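Local coordinates for actin-binding protein, cofilin/tropomyosin family protein, putative (Entamoeba histolytica, PDB 4LIZ) that binds actin filaments and stabilises them, and may help maintain filamentous actin during phagocytosis and pseudopod formation, at residues I17-E22 / Y64-S69; N21-F26 / K43-L48; F26-V31 / E49-A54; V77-I82 / I109-I114. All coordinates share one frame; numbering follows the deposited sequence.

Contacts 3 and 4 are buried, whereas contacts 1 and 2 lie at the surface around the sodium loop that leads from helix 10-17 into strand 26-32. All four reach the same mixed sheet. Contacts 1 and 2 share Asn21 and Glu22, and Arg66 N lies 3.0 Å from Glu25 O. Their chemistry is largely polar (salt bridges, sodium-binding carbonyls, a bulged strand pairing), though the Phe26 ring packs on backbone in contact 2. Contact 3 has no hydrogen bond across it and rests on carbon packing, sharing Phe26 with contact 2. Contact 4 combines both kinds, an apolar interior with a histidine edge, and meets contact 1 where Tyr64 OH lies 2.6 Å from Asn111 O.

Contact 1: residues I17-E22 / Y64-S69; sequences IDDKNE and YYRTIS. With NA (sodium ion), chain C.
Arg66 reaches from its strand to Ile17, the last residue of helix 10-17, and to Asp19 in the loop after it; its side chain can be followed outward atom by atom. CB lies against Phe79 of the adjacent strand. CG, between the backbone N and the carbonyl carbon (chi1 66°), packs by Glu25, and a bend at chi3 then turns NE. At the tip the guanidinium grips one carboxylate oxygen with both terminal nitrogens: NH2 to Asp19 OD1 is 2.6 Å, NH1 to the same OD1 is 3.0 Å. OD1 sits in the guanidinium plane, and the carboxylate plane is turned 77° from it. NH1 meets the anti lone pair; NH2 comes from above the carboxylate, 44° out of its plane. NH2 also lies against Val77 CG2. NH1 donates to Val16 O as well, and weakly to Ile17 O at 3.1 Å. The segment it holds is a sodium-binding loop. It contains a type I turn from Asp18 to Asn21 and an Asx turn, in which Asp18 OD1 accepts from Lys20 N (3.0 Å). Asp18 O coordinates the sodium at 2.6 Å and Asn21 O at 2.4 Å. Glu15 O, Val24 O and a water complete the site, and this water lies over one face of the guanidinium. Nearer the core, Ile17 CG1 approaches the edge of the Tyr64 ring, 3.4 Å from OH, a hydroxyl hydrogen-bonded to Asn111 O.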
loop_
_atom_site.group_PDB
_atom_site.type_symbol
_atom_site.label_atom_id
_atom_site.label_comp_id
_atom_site.label_asym_id
_atom_site.label_seq_id
_atom_site.Cartn_x
_atom_site.Cartn_y
_atom_site.Cartn_z
ATOM N N ILE A 17 2.911 11.258 -2.187
ATOM C CA ILE A 17 2.186 12.114 -3.076
ATOM C C ILE A 17 3.004 13.338 -3.527
ATOM O O ILE A 17 2.900 13.731 -4.626
ATOM C CB ILE A 17 0.850 12.522 -2.485
ATOM C CG1 ILE A 17 -0.026 11.299 -2.280
ATOM C CG2 ILE A 17 0.126 13.473 -3.405
ATOM C CD1 ILE A 17 -1.240 11.585 -1.476
ATOM N N ASP A 18 3.811 13.878 -2.638
ATOM C CA ASP A 18 4.532 15.104 -2.921
ATOM C C ASP A 18 5.559 14.854 -3.999
ATOM O O ASP A 18 6.517 14.232 -3.802
ATOM C CB ASP A 18 5.220 15.531 -1.616
ATOM C CG ASP A 18 5.923 16.871 -1.692
ATOM O OD1 ASP A 18 5.937 17.500 -2.709
ATOM O OD2 ASP A 18 6.447 17.207 -0.655
ATOM N N ASP A 19 5.310 15.458 -5.144
ATOM C CA ASP A 19 6.175 15.355 -6.288
ATOM C C ASP A 19 7.550 15.941 -5.998
ATOM O O ASP A 19 8.486 15.572 -6.601
ATOM C CB ASP A 19 5.615 16.133 -7.493
ATOM C CG ASP A 19 4.427 15.470 -8.145
ATOM O OD1 ASP A 19 4.137 14.323 -7.894
ATOM O OD2 ASP A 19 3.795 16.186 -8.927
ATOM N N LYS A 20 7.591 16.936 -5.122
ATOM C CA LYS A 20 8.797 17.567 -4.749
ATOM C C LYS A 20 9.544 16.920 -3.663
ATOM O O LYS A 20 10.605 17.400 -3.271
ATOM C CB LYS A 20 8.484 19.057 -4.411
ATOM C CG LYS A 20 7.623 19.863 -5.274
ATOM C CD LYS A 20 8.412 20.244 -6.468
ATOM C CE LYS A 20 7.556 21.159 -7.315
ATOM N NZ LYS A 20 8.077 21.141 -8.671
ATOM N N ASN A 21 9.052 15.824 -3.049
ATOM C CA ASN A 21 9.763 15.029 -2.110
ATOM C C ASN A 21 10.140 13.811 -2.913
ATOM O O ASN A 21 9.469 12.740 -2.833
ATOM C CB ASN A 21 8.905 14.685 -0.900
ATOM C CG ASN A 21 9.656 13.898 0.130
ATOM O OD1 ASN A 21 10.769 13.368 -0.126
ATOM N ND2 ASN A 21 9.100 13.805 1.373
ATOM N N GLU A 22 11.251 13.895 -3.632
ATOM C CA GLU A 22 11.732 12.819 -4.446
ATOM C C GLU A 22 12.383 11.691 -3.709
ATOM O O GLU A 22 12.565 10.651 -4.302
ATOM C CB GLU A 22 12.684 13.449 -5.515
ATOM C CG GLU A 22 11.951 14.383 -6.434
ATOM C CD GLU A 22 12.849 14.816 -7.605
ATOM O OE1 GLU A 22 14.067 14.917 -7.435
ATOM O OE2 GLU A 22 12.302 15.041 -8.680
ATOM N N TYR A 64 1.726 1.626 -0.123
ATOM C CA TYR A 64 1.305 2.702 -0.942
ATOM C C TYR A 64 2.471 3.255 -1.745
ATOM O O TYR A 64 3.491 3.554 -1.134
ATOM C CB TYR A 64 0.685 3.816 -0.041
ATOM C CG TYR A 64 0.104 4.984 -0.796
ATOM C CD1 TYR A 64 -1.002 4.878 -1.592
ATOM C CD2 TYR A 64 0.659 6.248 -0.607
ATOM C CE1 TYR A 64 -1.582 5.974 -2.211
ATOM C CE2 TYR A 64 0.081 7.392 -1.215
ATOM C CZ TYR A 64 -1.028 7.228 -2.012
ATOM O OH TYR A 64 -1.713 8.348 -2.576
ATOM N N TYR A 65 2.374 3.328 -3.055
ATOM C CA TYR A 65 3.461 3.824 -3.876
ATOM C C TYR A 65 2.974 4.579 -5.115
ATOM O O TYR A 65 1.879 4.432 -5.535
ATOM C CB TYR A 65 4.449 2.696 -4.275
ATOM C CG TYR A 65 3.954 1.662 -5.258
ATOM C CD1 TYR A 65 4.185 1.782 -6.589
ATOM C CD2 TYR A 65 3.263 0.568 -4.818
ATOM C CE1 TYR A 65 3.733 0.839 -7.473
ATOM C CE2 TYR A 65 2.826 -0.394 -5.693
ATOM C CZ TYR A 65 3.061 -0.235 -7.017
ATOM O OH TYR A 65 2.624 -1.136 -7.922
ATOM N N ARG A 66 3.888 5.370 -5.653
ATOM C CA ARG A 66 3.641 6.137 -6.845
ATOM C C ARG A 66 4.321 5.482 -8.018
ATOM O O ARG A 66 5.327 4.863 -7.885
ATOM C CB ARG A 66 4.093 7.589 -6.737
ATOM C CG ARG A 66 5.565 7.782 -6.603
ATOM C CD ARG A 66 5.876 9.232 -6.317
ATOM N NE ARG A 66 5.729 10.099 -7.457
ATOM C CZ ARG A 66 5.197 11.314 -7.435
ATOM N NH1 ARG A 66 4.692 11.819 -6.339
ATOM N NH2 ARG A 66 5.188 12.009 -8.546
ATOM N N THR A 67 3.676 5.614 -9.163
ATOM C CA THR A 67 4.150 5.072 -10.411
ATOM C C THR A 67 3.708 5.987 -11.570
ATOM O O THR A 67 3.064 6.901 -11.360
ATOM C CB THR A 67 3.742 3.589 -10.593
ATOM O OG1 THR A 67 4.450 3.015 -11.683
ATOM C CG2 THR A 67 2.313 3.457 -10.840
ATOM N N ILE A 68 4.191 5.740 -12.763
ATOM C CA ILE A 68 3.824 6.556 -13.940
ATOM C C ILE A 68 3.034 5.724 -14.946
ATOM O O ILE A 68 3.329 4.530 -15.138
ATOM C CB ILE A 68 5.104 7.117 -14.549
ATOM C CG1 ILE A 68 5.827 7.973 -13.512
ATOM C CG2 ILE A 68 4.773 8.004 -15.752
ATOM C CD1 ILE A 68 7.267 8.347 -13.869
ATOM N N SER A 69 2.002 6.308 -15.529
ATOM C CA SER A 69 1.267 5.605 -16.595
ATOM C C SER A 69 1.072 6.556 -17.779
ATOM O O SER A 69 0.650 7.699 -17.603
ATOM C CB SER A 69 -0.121 5.152 -16.152
ATOM O OG SER A 69 -0.691 4.172 -17.051
HETATM NA NA NA C . 7.305 11.831 -3.075
HETATM O O HOH W 1 7.773 11.793 -5.395
#

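Contact 2: residues N21-F26 / K43-L48; sequences NEEVEF and KGKGGL. With NA (sodium ion), chain C.
In Phe26 a chi1 of 84° sets CG between the backbone N and the carbonyl carbon, and the ring lies across the Lys43-Gly44 backbone; in Lys45 a second bend, at chi4 (64°), brings NZ back to the loop 21-26. Over one face of the Phe26 ring stands Gly44 N, 3.5 Å above the plane, and Lys45 O comes to the ring edge at CE1 (3.3 Å). Lys45 NZ donates to Glu22 O at 2.8 Å, is linked by a water to Glu23 OE2, and forms a longer, weak salt bridge with Glu25 OE2. The other carboxylate oxygen of Glu25, OE1, accepts from Gly46 N through its anti lone pair at 2.8 Å, so the extended Glu25 side chain spans a backbone amide and an ammonium group. The backbone pairing is a classic beta bulge at the start of strand 26-32. Glu25 N (2.8 Å, 174°) and Phe26 N (3.2 Å) both donate to Gly44 O, the first from above the carbonyl plane and the second nearly along the C=O axis. Gly44 N returns a bond to Phe26 O, which makes Phe26 and Gly44 an antiparallel hydrogen-bonded pair. Just before the bulge, Val24 O coordinates the sodium at 2.4 Å. Val24 CG1 rests on Lys43 CG, and Lys43 NZ makes a salt bridge with Glu15, itself a sodium ligand through its backbone O.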
loop_
_atom_site.group_PDB
_atom_site.type_symbol
_atom_site.label_atom_id
_atom_site.label_comp_id
_atom_site.label_asym_id
_atom_site.label_seq_id
_atom_site.Cartn_x
_atom_site.Cartn_y
_atom_site.Cartn_z
ATOM N N ASN A 21 9.052 15.824 -3.049
ATOM C CA ASN A 21 9.763 15.029 -2.110
ATOM C C ASN A 21 10.140 13.811 -2.913
ATOM O O ASN A 21 9.469 12.740 -2.833
ATOM C CB ASN A 21 8.905 14.685 -0.900
ATOM C CG ASN A 21 9.656 13.898 0.130
ATOM O OD1 ASN A 21 10.769 13.368 -0.126
ATOM N ND2 ASN A 21 9.100 13.805 1.373
ATOM N N GLU A 22 11.251 13.895 -3.632
ATOM C CA GLU A 22 11.732 12.819 -4.446
ATOM C C GLU A 22 12.383 11.691 -3.709
ATOM O O GLU A 22 12.565 10.651 -4.302
ATOM C CB GLU A 22 12.684 13.449 -5.515
ATOM C CG GLU A 22 11.951 14.383 -6.434
ATOM C CD GLU A 22 12.849 14.816 -7.605
ATOM O OE1 GLU A 22 14.067 14.917 -7.435
ATOM O OE2 GLU A 22 12.302 15.041 -8.680
ATOM N N GLU A 23 12.653 11.829 -2.432
ATOM C CA GLU A 23 13.248 10.815 -1.582
ATOM C C GLU A 23 12.237 9.755 -1.096
ATOM O O GLU A 23 12.661 8.770 -0.510
ATOM C CB GLU A 23 13.934 11.467 -0.379
ATOM C CG GLU A 23 15.039 12.489 -0.797
ATOM C CD GLU A 23 16.054 11.873 -1.708
ATOM O OE1 GLU A 23 16.731 10.928 -1.279
ATOM O OE2 GLU A 23 16.180 12.300 -2.907
ATOM N N VAL A 24 10.958 10.063 -1.273
ATOM C CA VAL A 24 9.956 9.095 -0.807
ATOM C C VAL A 24 8.980 8.867 -1.938
ATOM O O VAL A 24 8.214 9.715 -2.344
ATOM C CB VAL A 24 9.191 9.565 0.440
ATOM C CG1 VAL A 24 8.109 8.586 0.853
ATOM C CG2 VAL A 24 10.139 9.853 1.628
ATOM N N GLU A 25 8.941 7.622 -2.430
ATOM C CA GLU A 25 8.093 7.174 -3.546
ATOM C C GLU A 25 7.209 5.978 -3.077
ATOM O O GLU A 25 6.269 5.649 -3.792
ATOM C CB GLU A 25 8.952 6.775 -4.719
ATOM C CG GLU A 25 9.741 7.991 -5.256
ATOM C CD GLU A 25 10.673 7.548 -6.337
ATOM O OE1 GLU A 25 11.266 6.471 -6.330
ATOM O OE2 GLU A 25 10.903 8.428 -7.256
ATOM N N PHE A 26 7.536 5.301 -2.019
ATOM C CA PHE A 26 6.727 4.221 -1.447
ATOM C C PHE A 26 6.801 4.184 0.026
ATOM O O PHE A 26 7.790 4.647 0.645
ATOM C CB PHE A 26 7.241 2.831 -2.010
ATOM C CG PHE A 26 8.408 2.229 -1.291
ATOM C CD1 PHE A 26 9.664 2.607 -1.656
ATOM C CD2 PHE A 26 8.271 1.368 -0.256
ATOM C CE1 PHE A 26 10.767 2.112 -0.971
ATOM C CE2 PHE A 26 9.325 0.852 0.435
ATOM C CZ PHE A 26 10.602 1.310 0.098
ATOM N N LYS A 43 10.297 2.801 3.888
ATOM C CA LYS A 43 9.961 3.998 3.241
ATOM C C LYS A 43 11.150 4.485 2.489
ATOM O O LYS A 43 12.275 4.382 3.008
ATOM C CB LYS A 43 9.544 5.015 4.278
ATOM C CG LYS A 43 8.977 6.252 3.641
ATOM C CD LYS A 43 8.562 7.295 4.696
ATOM C CE LYS A 43 9.756 8.007 5.450
ATOM N NZ LYS A 43 9.303 9.066 6.416
ATOM N N GLY A 44 10.942 4.886 1.254
ATOM C CA GLY A 44 12.065 5.364 0.431
ATOM C C GLY A 44 11.793 5.500 -0.991
ATOM O O GLY A 44 10.627 5.674 -1.435
ATOM N N LYS A 45 12.852 5.481 -1.809
ATOM C CA LYS A 45 12.767 5.547 -3.206
ATOM C C LYS A 45 12.457 4.169 -3.777
ATOM O O LYS A 45 12.980 3.200 -3.210
ATOM C CB LYS A 45 14.106 6.100 -3.808
ATOM C CG LYS A 45 14.171 7.605 -3.674
ATOM C CD LYS A 45 15.368 8.133 -4.488
ATOM C CE LYS A 45 14.984 8.367 -5.968
ATOM N NZ LYS A 45 13.940 9.402 -6.376
ATOM N N GLY A 46 11.671 4.114 -4.819
ATOM C CA GLY A 46 11.344 2.812 -5.380
ATOM C C GLY A 46 9.857 2.722 -5.629
ATOM O O GLY A 46 9.108 3.683 -5.604
ATOM N N GLY A 47 9.480 1.535 -5.920
ATOM C CA GLY A 47 8.105 1.218 -6.339
ATOM C C GLY A 47 7.781 -0.219 -5.886
ATOM O O GLY A 47 8.105 -0.669 -4.852
ATOM N N LEU A 48 7.067 -0.871 -6.825
ATOM C CA LEU A 48 6.581 -2.221 -6.545
ATOM C C LEU A 48 7.626 -3.227 -6.014
ATOM O O LEU A 48 7.413 -3.973 -5.060
ATOM C CB LEU A 48 5.812 -2.806 -7.732
ATOM C CG LEU A 48 5.209 -4.173 -7.434
ATOM C CD1 LEU A 48 4.085 -4.064 -6.418
ATOM C CD2 LEU A 48 4.711 -4.792 -8.770
HETATM NA NA NA C . 7.305 11.831 -3.075
HETATM O O HOH W 2 15.985 11.253 -5.414
HETATM O O HOH W 1 7.773 11.793 -5.395
#

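Contact 3: residues F26-V31 / E49-A54; sequences FVVFGV and EEVKAA
Helix-on-sheet packing of the ADF fold brings helix 48-54, the connection between strands 37-44 and 60-69, against strand 26-32: Phe26 and Val28 meet Glu50, Val51 and Ala54. Over these short segments the axes pass 8.6 Å apart and run nearly the same way, at 17°, so Glu50, Val51 and Ala54 face Phe26 and Val28, alternate residues on one side of the strand. At the first turn Glu50 CB stands over a face of the Phe26 ring, 3.9 Å from its centroid and 21° off the normal, a CH-pi contact displaced toward the CE1 side. The carboxylate leads away from the ring. A bend at chi2 (72°) turns CD, and OE1 accepts from Gly47 N at the N-cap, so the methylene part packs while the charged end serves the start of its own helix. Val51 comes next: CG2 touches Phe26 CD2 at 3.8 Å, the two side chains sliding past each other in opposite directions. The same methyl lies 4.2 Å from Val28 CG2, which also reaches Ala54 CB one turn further on, at 3.9 Å. No hydrogen bond crosses the interface, so carbon contacts alone join the segments. The neighbouring strands flank it: Phe26 touches Tyr65 and Val51 touches Ala63 of strand 60-69, Phe26 and Ala54 touch Ala42 of strand 37-44, and on the opposite face Val27 packs on Pro12 and Val16 of helix 10-17.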
loop_
_atom_site.group_PDB
_atom_site.type_symbol
_atom_site.label_atom_id
_atom_site.label_comp_id
_atom_site.label_asym_id
_atom_site.label_seq_id
_atom_site.Cartn_x
_atom_site.Cartn_y
_atom_site.Cartn_z
ATOM N N PHE A 26 7.536 5.301 -2.019
ATOM C CA PHE A 26 6.727 4.221 -1.447
ATOM C C PHE A 26 6.801 4.184 0.026
ATOM O O PHE A 26 7.790 4.647 0.645
ATOM C CB PHE A 26 7.241 2.831 -2.010
ATOM C CG PHE A 26 8.408 2.229 -1.291
ATOM C CD1 PHE A 26 9.664 2.607 -1.656
ATOM C CD2 PHE A 26 8.271 1.368 -0.256
ATOM C CE1 PHE A 26 10.767 2.112 -0.971
ATOM C CE2 PHE A 26 9.325 0.852 0.435
ATOM C CZ PHE A 26 10.602 1.310 0.098
ATOM N N VAL A 27 5.802 3.586 0.676
ATOM C CA VAL A 27 5.794 3.256 2.053
ATOM C C VAL A 27 5.124 1.943 2.318
ATOM O O VAL A 27 4.160 1.623 1.567
ATOM C CB VAL A 27 5.214 4.369 2.949
ATOM C CG1 VAL A 27 3.764 4.690 2.522
ATOM C CG2 VAL A 27 5.272 4.095 4.432
ATOM N N VAL A 28 5.655 1.178 3.248
ATOM C CA VAL A 28 5.029 -0.062 3.751
ATOM C C VAL A 28 4.782 0.098 5.201
ATOM O O VAL A 28 5.725 0.473 5.940
ATOM C CB VAL A 28 5.889 -1.290 3.413
ATOM C CG1 VAL A 28 5.235 -2.561 3.974
ATOM C CG2 VAL A 28 6.150 -1.428 1.949
ATOM N N PHE A 29 3.544 -0.160 5.679
ATOM C CA PHE A 29 3.187 -0.136 7.035
ATOM C C PHE A 29 2.986 -1.510 7.618
ATOM O O PHE A 29 2.406 -2.399 6.942
ATOM C CB PHE A 29 1.843 0.619 7.268
ATOM C CG PHE A 29 1.831 2.064 6.777
ATOM C CD1 PHE A 29 2.460 3.042 7.574
ATOM C CD2 PHE A 29 1.273 2.452 5.577
ATOM C CE1 PHE A 29 2.444 4.344 7.130
ATOM C CE2 PHE A 29 1.289 3.794 5.194
ATOM C CZ PHE A 29 1.898 4.710 5.981
ATOM N N GLY A 30 3.516 -1.692 8.788
ATOM C CA GLY A 30 3.224 -2.868 9.576
ATOM C C GLY A 30 2.277 -2.586 10.695
ATOM O O GLY A 30 1.851 -1.460 10.982
ATOM N N VAL A 31 1.810 -3.660 11.306
ATOM C CA VAL A 31 0.740 -3.604 12.276
ATOM C C VAL A 31 1.228 -4.142 13.598
ATOM O O VAL A 31 1.634 -5.323 13.655
ATOM C CB VAL A 31 -0.513 -4.386 11.689
ATOM C CG1 VAL A 31 -1.675 -4.347 12.673
ATOM C CG2 VAL A 31 -1.028 -3.809 10.432
ATOM N N GLU A 49 8.791 -3.284 -6.675
ATOM C CA GLU A 49 9.762 -4.242 -6.223
ATOM C C GLU A 49 10.230 -3.998 -4.776
ATOM O O GLU A 49 10.431 -4.877 -4.031
ATOM C CB GLU A 49 10.881 -4.517 -7.268
ATOM C CG GLU A 49 10.273 -4.816 -8.677
ATOM C CD GLU A 49 9.212 -5.988 -8.775
ATOM O OE1 GLU A 49 9.268 -6.997 -8.058
ATOM O OE2 GLU A 49 8.258 -5.832 -9.595
ATOM N N GLU A 50 10.416 -2.735 -4.455
ATOM C CA GLU A 50 10.790 -2.352 -3.107
ATOM C C GLU A 50 9.699 -2.681 -2.061
ATOM O O GLU A 50 9.965 -3.131 -0.993
ATOM C CB GLU A 50 11.141 -0.877 -3.054
ATOM C CG GLU A 50 12.481 -0.521 -3.661
ATOM C CD GLU A 50 12.539 -0.604 -5.181
ATOM O OE1 GLU A 50 11.571 -0.459 -5.880
ATOM O OE2 GLU A 50 13.627 -0.828 -5.693
ATOM N N VAL A 51 8.463 -2.454 -2.448
ATOM C CA VAL A 51 7.367 -2.828 -1.604
ATOM C C VAL A 51 7.367 -4.344 -1.383
ATOM O O VAL A 51 7.261 -4.797 -0.311
ATOM C CB VAL A 51 6.039 -2.379 -2.285
ATOM C CG1 VAL A 51 4.799 -3.073 -1.735
ATOM C CG2 VAL A 51 5.875 -0.877 -2.242
ATOM N N LYS A 52 7.535 -5.085 -2.464
ATOM C CA LYS A 52 7.450 -6.534 -2.381
ATOM C C LYS A 52 8.540 -7.054 -1.474
ATOM O O LYS A 52 8.296 -7.914 -0.725
ATOM C CB LYS A 52 7.492 -7.189 -3.765
ATOM C CG LYS A 52 6.191 -7.092 -4.532
ATOM C CD LYS A 52 6.318 -7.528 -5.977
ATOM C CE LYS A 52 6.493 -9.020 -6.107
ATOM N NZ LYS A 52 6.549 -9.295 -7.556
ATOM N N ALA A 53 9.724 -6.461 -1.553
ATOM C CA ALA A 53 10.770 -6.868 -0.671
ATOM C C ALA A 53 10.550 -6.737 0.790
ATOM O O ALA A 53 11.116 -7.420 1.636
ATOM C CB ALA A 53 12.054 -6.113 -1.053
ATOM N N ALA A 54 9.673 -5.784 1.144
ATOM C CA ALA A 54 9.280 -5.515 2.492
ATOM C C ALA A 54 8.072 -6.293 3.041
ATOM O O ALA A 54 7.854 -6.259 4.255
ATOM C CB ALA A 54 9.028 -3.989 2.699
#

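Contact 4: residues V77-I82 / I109-I114; sequences VKFVFI and INNFHI
Val80 and Ile114 pack side by side, pointing the same way, with Val80 CG2 3.9 Å from Ile114 CG1. They form a parallel pair in the beta-alpha-beta crossover, in which helix 92-108 links strand 76-85 to strand 114-118. This pair faces helix 126-137, where Ile114 touches Ile129 and Ile133. On the opposite face, beside helix 92-108, Phe81 CB meets Phe112 CG at 3.9 Å; the two rings are oblique, their centroids 5.7 Å apart and planes at 37°. Ile109 CD1 joins them at Phe81 CE1, 4.1 Å away. Phe79, also buried, sets CB against Asn111 O and CD2 near Asn111 OD1. Two backbone bonds secure the register: Phe81 N to Ile114 O (3.0 Å) and, from the loop residue before it, His113 N to Phe79 O (2.8 Å). A side chain then takes the place of a backbone acceptor: Phe79 N donates to His113 ND1 at 2.9 Å and 166°, slightly tilted from the imidazole plane. As the acceptor, ND1 must carry a lone pair there. Lys78 NZ is hydrogen-bonded to His137, and on the way a bend at chi2 (-74°) turns CD over the centre of the His113 ring, 3.6 Å from the centroid.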
loop_
_atom_site.group_PDB
_atom_site.type_symbol
_atom_site.label_atom_id
_atom_site.label_comp_id
_atom_site.label_asym_id
_atom_site.label_seq_id
_atom_site.Cartn_x
_atom_site.Cartn_y
_atom_site.Cartn_z
ATOM N N VAL A 77 1.236 10.656 -13.078
ATOM C CA VAL A 77 1.501 9.985 -11.791
ATOM C C VAL A 77 0.253 9.252 -11.387
ATOM O O VAL A 77 -0.870 9.745 -11.496
ATOM C CB VAL A 77 1.954 10.992 -10.698
ATOM C CG1 VAL A 77 2.287 10.236 -9.403
ATOM C CG2 VAL A 77 3.162 11.731 -11.296
ATOM N N LYS A 78 0.435 7.980 -10.933
ATOM C CA LYS A 78 -0.652 7.170 -10.451
ATOM C C LYS A 78 -0.198 6.584 -9.111
ATOM O O LYS A 78 0.976 6.404 -8.852
ATOM C CB LYS A 78 -0.866 5.966 -11.376
ATOM C CG LYS A 78 -1.261 6.428 -12.798
ATOM C CD LYS A 78 -2.662 6.916 -12.868
ATOM C CE LYS A 78 -3.037 7.180 -14.349
ATOM N NZ LYS A 78 -4.455 7.594 -14.456
ATOM N N PHE A 79 -1.171 6.339 -8.229
ATOM C CA PHE A 79 -0.908 5.824 -6.909
ATOM C C PHE A 79 -1.546 4.475 -6.733
ATOM O O PHE A 79 -2.710 4.258 -7.135
ATOM C CB PHE A 79 -1.407 6.782 -5.862
ATOM C CG PHE A 79 -0.770 8.140 -5.948
ATOM C CD1 PHE A 79 0.568 8.351 -5.649
ATOM C CD2 PHE A 79 -1.523 9.225 -6.400
ATOM C CE1 PHE A 79 1.133 9.585 -5.810
ATOM C CE2 PHE A 79 -0.926 10.462 -6.569
ATOM C CZ PHE A 79 0.386 10.633 -6.268
ATOM N N VAL A 80 -0.816 3.547 -6.162
ATOM C CA VAL A 80 -1.228 2.139 -5.939
ATOM C C VAL A 80 -1.342 1.931 -4.451
ATOM O O VAL A 80 -0.390 2.151 -3.700
ATOM C CB VAL A 80 -0.240 1.176 -6.575
ATOM C CG1 VAL A 80 -0.674 -0.264 -6.311
ATOM C CG2 VAL A 80 -0.083 1.409 -8.100
ATOM N N PHE A 81 -2.473 1.372 -3.968
ATOM C CA PHE A 81 -2.746 0.970 -2.609
ATOM C C PHE A 81 -2.816 -0.519 -2.537
ATOM O O PHE A 81 -3.610 -1.132 -3.251
ATOM C CB PHE A 81 -3.988 1.638 -2.012
ATOM C CG PHE A 81 -4.406 1.085 -0.712
ATOM C CD1 PHE A 81 -3.637 1.178 0.438
ATOM C CD2 PHE A 81 -5.642 0.440 -0.559
ATOM C CE1 PHE A 81 -4.024 0.684 1.688
ATOM C CE2 PHE A 81 -6.024 -0.073 0.634
ATOM C CZ PHE A 81 -5.249 0.058 1.777
ATOM N N ILE A 82 -2.059 -1.168 -1.685
ATOM C CA ILE A 82 -2.067 -2.614 -1.495
ATOM C C ILE A 82 -2.361 -2.906 -0.072
ATOM O O ILE A 82 -1.767 -2.378 0.911
ATOM C CB ILE A 82 -0.684 -3.223 -1.814
ATOM C CG1 ILE A 82 -0.427 -3.069 -3.300
ATOM C CG2 ILE A 82 -0.580 -4.625 -1.299
ATOM C CD1 ILE A 82 1.030 -3.190 -3.697
ATOM N N ILE A 109 -5.576 7.283 3.371
ATOM C CA ILE A 109 -4.982 6.955 1.999
ATOM C C ILE A 109 -6.178 6.936 1.050
ATOM O O ILE A 109 -6.713 5.887 0.608
ATOM C CB ILE A 109 -4.257 5.615 1.889
ATOM C CG1 ILE A 109 -3.353 5.450 3.025
ATOM C CG2 ILE A 109 -3.579 5.462 0.487
ATOM C CD1 ILE A 109 -2.449 4.238 2.874
ATOM N N ASN A 110 -6.668 8.139 0.800
ATOM C CA ASN A 110 -7.797 8.367 -0.084
ATOM C C ASN A 110 -7.506 8.688 -1.509
ATOM O O ASN A 110 -8.417 8.846 -2.247
ATOM C CB ASN A 110 -8.714 9.412 0.551
ATOM C CG ASN A 110 -7.968 10.642 0.915
ATOM O OD1 ASN A 110 -7.154 11.053 0.156
ATOM N ND2 ASN A 110 -8.129 11.144 2.169
ATOM N N ASN A 111 -6.248 8.826 -1.905
ATOM C CA ASN A 111 -5.888 9.177 -3.272
ATOM C C ASN A 111 -5.171 7.953 -3.884
ATOM O O ASN A 111 -3.943 7.789 -3.764
ATOM C CB ASN A 111 -4.900 10.342 -3.284
ATOM C CG ASN A 111 -4.603 10.855 -4.664
ATOM O OD1 ASN A 111 -4.941 10.270 -5.698
ATOM N ND2 ASN A 111 -3.972 12.005 -4.685
ATOM N N PHE A 112 -5.885 7.070 -4.503
ATOM C CA PHE A 112 -5.278 5.940 -5.203
ATOM C C PHE A 112 -6.029 5.569 -6.468
ATOM O O PHE A 112 -7.300 5.731 -6.521
ATOM C CB PHE A 112 -5.101 4.698 -4.299
ATOM C CG PHE A 112 -6.366 4.215 -3.691
ATOM C CD1 PHE A 112 -6.745 4.645 -2.482
ATOM C CD2 PHE A 112 -7.217 3.380 -4.429
ATOM C CE1 PHE A 112 -7.994 4.247 -1.906
ATOM C CE2 PHE A 112 -8.456 2.997 -3.906
ATOM C CZ PHE A 112 -8.802 3.399 -2.644
ATOM N N HIS A 113 -5.350 5.154 -7.468
ATOM C CA HIS A 113 -5.903 4.744 -8.718
ATOM C C HIS A 113 -6.251 3.327 -8.820
ATOM O O HIS A 113 -7.158 2.972 -9.588
ATOM C CB HIS A 113 -4.932 5.120 -9.820
ATOM C CG HIS A 113 -4.749 6.581 -9.915
ATOM N ND1 HIS A 113 -3.783 7.252 -9.208
ATOM C CD2 HIS A 113 -5.475 7.532 -10.567
ATOM C CE1 HIS A 113 -3.923 8.546 -9.396
ATOM N NE2 HIS A 113 -4.923 8.735 -10.262
ATOM N N ILE A 114 -5.617 2.437 -8.035
ATOM C CA ILE A 114 -5.921 1.075 -7.971
ATOM C C ILE A 114 -5.734 0.603 -6.558
ATOM O O ILE A 114 -4.870 1.098 -5.781
ATOM C CB ILE A 114 -5.203 0.187 -8.895
ATOM C CG1 ILE A 114 -3.741 0.256 -8.699
ATOM C CG2 ILE A 114 -5.511 0.481 -10.399
ATOM C CD1 ILE A 114 -3.030 -0.912 -9.358
#